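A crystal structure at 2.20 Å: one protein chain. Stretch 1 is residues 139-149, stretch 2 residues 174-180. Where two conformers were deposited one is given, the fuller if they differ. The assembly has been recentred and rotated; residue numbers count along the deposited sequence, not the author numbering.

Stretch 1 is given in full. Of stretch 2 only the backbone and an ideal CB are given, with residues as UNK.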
# COMPACT_ATOMS: atom_id res chain seq x y z
N LYS A 139 5.59 -15.51 -17.02
CA LYS A 139 5.71 -16.20 -15.72
C LYS A 139 5.78 -15.22 -14.53
O LYS A 139 6.74 -14.47 -14.42
CB LYS A 139 6.96 -17.09 -15.69
CG LYS A 139 7.03 -18.12 -16.80
CD LYS A 139 8.34 -18.88 -16.80
CE LYS A 139 8.33 -19.94 -17.92
NZ LYS A 139 9.56 -20.80 -17.98
N PHE A 140 4.82 -15.27 -13.62
CA PHE A 140 4.84 -14.38 -12.46
C PHE A 140 6.03 -14.65 -11.55
O PHE A 140 6.66 -13.73 -11.04
CB PHE A 140 3.55 -14.50 -11.64
CG PHE A 140 2.33 -13.91 -12.30
CD1 PHE A 140 2.35 -13.56 -13.64
CD2 PHE A 140 1.18 -13.69 -11.57
CE1 PHE A 140 1.23 -13.02 -14.24
CE2 PHE A 140 0.06 -13.15 -12.16
CZ PHE A 140 0.08 -12.81 -13.50
N SER A 141 6.33 -15.93 -11.36
CA SER A 141 7.24 -16.38 -10.32
C SER A 141 8.63 -15.80 -10.49
O SER A 141 9.30 -15.46 -9.51
CB SER A 141 7.30 -17.91 -10.30
OG SER A 141 7.79 -18.40 -11.54
N GLU A 142 9.07 -15.68 -11.73
CA GLU A 142 10.43 -15.21 -12.01
C GLU A 142 10.57 -13.71 -11.74
O GLU A 142 11.61 -13.27 -11.24
CB GLU A 142 10.82 -15.52 -13.46
CG GLU A 142 10.80 -17.00 -13.76
CD GLU A 142 11.62 -17.79 -12.77
OE1 GLU A 142 12.82 -17.48 -12.62
OE2 GLU A 142 11.06 -18.69 -12.11
N MET A 143 9.54 -12.93 -12.05
CA MET A 143 9.56 -11.51 -11.71
C MET A 143 9.54 -11.36 -10.18
O MET A 143 10.26 -10.54 -9.62
CB MET A 143 8.39 -10.76 -12.34
CG MET A 143 8.59 -9.22 -12.34
SD MET A 143 7.31 -8.23 -13.15
CE MET A 143 7.47 -8.73 -14.87
N GLN A 144 8.71 -12.16 -9.52
CA GLN A 144 8.63 -12.09 -8.05
C GLN A 144 9.98 -12.47 -7.41
O GLN A 144 10.40 -11.87 -6.42
CB GLN A 144 7.52 -13.00 -7.50
CG GLN A 144 6.10 -12.73 -8.01
CD GLN A 144 5.11 -13.84 -7.63
OE1 GLN A 144 4.51 -14.48 -8.49
NE2 GLN A 144 4.92 -14.06 -6.32
N LYS A 145 10.66 -13.47 -7.98
CA LYS A 145 12.00 -13.85 -7.53
C LYS A 145 13.03 -12.71 -7.71
O LYS A 145 13.85 -12.46 -6.82
CB LYS A 145 12.49 -15.11 -8.27
CG LYS A 145 11.96 -16.42 -7.69
CD LYS A 145 12.75 -17.61 -8.21
CE LYS A 145 11.87 -18.61 -8.96
NZ LYS A 145 12.66 -19.73 -9.56
N ARG A 146 13.02 -12.03 -8.85
CA ARG A 146 13.92 -10.91 -9.05
C ARG A 146 13.59 -9.78 -8.07
O ARG A 146 14.49 -9.11 -7.55
CB ARG A 146 13.88 -10.41 -10.51
CG ARG A 146 14.50 -11.39 -11.52
CD ARG A 146 14.68 -10.78 -12.92
NE ARG A 146 13.41 -10.68 -13.64
CZ ARG A 146 12.89 -11.64 -14.39
NH1 ARG A 146 13.52 -12.81 -14.53
NH2 ARG A 146 11.72 -11.45 -14.99
N MET A 147 12.31 -9.56 -7.81
CA MET A 147 11.94 -8.50 -6.86
C MET A 147 12.50 -8.80 -5.47
O MET A 147 13.12 -7.93 -4.84
CB MET A 147 10.42 -8.32 -6.78
CG MET A 147 9.98 -7.17 -5.86
SD MET A 147 10.66 -5.57 -6.36
CE MET A 147 9.65 -4.47 -5.34
N ALA A 148 12.32 -10.04 -5.03
CA ALA A 148 12.84 -10.49 -3.73
C ALA A 148 14.36 -10.39 -3.67
O ALA A 148 14.93 -10.01 -2.65
CB ALA A 148 12.39 -11.95 -3.45
N SER A 149 15.03 -10.73 -4.76
CA SER A 149 16.49 -10.67 -4.81
C SER A 149 17.04 -9.26 -4.63
O SER A 149 18.18 -9.08 -4.22
CB SER A 149 16.99 -11.25 -6.13
OG SER A 149 16.64 -12.61 -6.22
N UNK A 174 16.51 -13.51 4.59
CA UNK A 174 15.59 -14.20 3.71
C UNK A 174 14.55 -13.23 3.17
O UNK A 174 14.09 -12.35 3.90
CB UNK A 174 14.91 -15.36 4.44
N UNK A 175 14.17 -13.38 1.91
CA UNK A 175 13.22 -12.45 1.30
C UNK A 175 12.23 -13.17 0.37
O UNK A 175 12.57 -14.17 -0.24
CB UNK A 175 13.97 -11.37 0.52
N UNK A 176 11.01 -12.66 0.28
CA UNK A 176 10.02 -13.22 -0.64
C UNK A 176 9.11 -12.11 -1.20
O UNK A 176 8.94 -11.05 -0.60
CB UNK A 176 9.18 -14.29 0.07
N UNK A 177 8.56 -12.37 -2.38
CA UNK A 177 7.69 -11.40 -3.04
C UNK A 177 6.38 -12.08 -3.45
O UNK A 177 6.41 -13.07 -4.18
CB UNK A 177 8.39 -10.79 -4.26
N UNK A 178 5.25 -11.56 -2.96
CA UNK A 178 3.93 -12.11 -3.24
C UNK A 178 3.24 -11.32 -4.35
O UNK A 178 3.84 -10.46 -4.97
CB UNK A 178 3.07 -12.11 -1.97
N UNK A 179 1.97 -11.62 -4.59
CA UNK A 179 1.19 -10.91 -5.61
C UNK A 179 0.20 -9.98 -4.94
O UNK A 179 -0.69 -10.46 -4.20
CB UNK A 179 0.46 -11.89 -6.53
N UNK A 180 0.34 -8.68 -5.19
CA UNK A 180 -0.65 -7.69 -4.73
C UNK A 180 -2.08 -8.10 -5.09
O UNK A 180 -2.30 -8.75 -6.11
CB UNK A 180 -0.34 -6.32 -5.33

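Stretch 2 runs as a strand across one side of the helix in stretch 1, at 140° between their N-to-C directions. Its closest backbone registers are position 177 with Gln144 and position 176 with Ala148.

Position 174 has extended backbone angles, and its ideal CB has nothing of stretch 1 within 5.5 Å. Stretch 1 sets no limit here, so many side chains would do. The residue is Asp174, and it makes no contact with the helix.

At position 175 the CA-to-CB bond points toward the helix. The ideal CB lies 3.6 Å from Ala148 O, close to the last turn. A small side chain fits without further adjustment; a longer one would have to turn aside from that carbonyl. The residue is Ala175. Its CB also packs against the methyl of Ala148, with 4.3 Å between the two CB atoms.

Position 176 points its CB away. The backbone itself is what meets the helix: Ala148 CB lies 3.9 Å from the CA of 176. Stretch 1 leaves the choice wide. The residue is Ala176, whose CB stays 5.3 Å from Ala148 CB.

Position 177 is the tightest. Its CB points toward the helix and sits 3.1 Å from Gln144 O, with Met147 CB and Ala148 N each 4.1 Å from it. Little room remains beside the helix backbone, so a small or slim side chain is favoured, such as Ala, Ser or Cys, with a single gamma atom best turned to t, away from Gln144 O. The main chain is engaged too: Gln144 NE2 donates a hydrogen bond to the O of 177 at 2.8 Å, nearly straight at 161°. The acceptor is the main-chain O of 177, so the bond does not itself require a particular side chain there. The residue is Cys177. Its chi1 is t, and SG packs 3.6 Å from Met147 CG. Its CB lies 4.2 Å from Ala148 CB.

Position 178 points away, with its ideal CB 5.1 Å from Gln144 NE2. A long or polar side chain could extend freely as far as stretch 1 is concerned. The residue is Arg178, whose NE and NH2 are hydrogen-bonded elsewhere in the structure.

Position 179 points sideways. Its ideal CB is 5.0 Å from Gln144 NE2 and 5.4 Å from Phe140 CD2. A side chain of medium length could reach the phenyl ring, so Ile, Leu or Met would suit. The residue is Ile179. Its end comes nearer the helix: CD1 meets the edge of the Phe140 ring, 3.9 Å from CD2, and CG1 lies 3.8 Å from Gln144 OE1.

Position 180 follows the strand, and its ideal CB has nothing of stretch 1 within 5.5 Å. Polar, charged or apolar side chains would all be compatible with stretch 1. The residue is Glu180, and it makes no contact with the helix.

Stretch 2, residues 174-180: DAACRIE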
# COMPACT_ATOMS: atom_id res chain seq x y z
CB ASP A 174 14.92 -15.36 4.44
CG ASP A 174 14.24 -16.32 3.51
OD1 ASP A 174 14.57 -16.32 2.30
OD2 ASP A 174 13.38 -17.10 3.99
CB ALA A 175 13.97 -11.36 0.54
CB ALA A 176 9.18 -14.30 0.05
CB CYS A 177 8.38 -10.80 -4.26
SG CYS A 177 7.38 -9.58 -5.08
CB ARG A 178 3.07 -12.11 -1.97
CG ARG A 178 3.73 -12.72 -0.76
CD ARG A 178 4.24 -14.17 -0.99
NE ARG A 178 4.88 -14.62 0.24
CZ ARG A 178 5.09 -15.89 0.58
NH1 ARG A 178 4.71 -16.87 -0.22
NH2 ARG A 178 5.67 -16.17 1.74
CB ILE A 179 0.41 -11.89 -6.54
CG1 ILE A 179 1.35 -12.92 -7.16
CG2 ILE A 179 -0.34 -11.12 -7.64
CD1 ILE A 179 0.63 -14.16 -7.70
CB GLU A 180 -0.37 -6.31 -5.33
CG GLU A 180 0.48 -5.41 -4.47
CD GLU A 180 0.71 -4.03 -5.08
OE1 GLU A 180 -0.28 -3.38 -5.48
OE2 GLU A 180 1.88 -3.62 -5.17
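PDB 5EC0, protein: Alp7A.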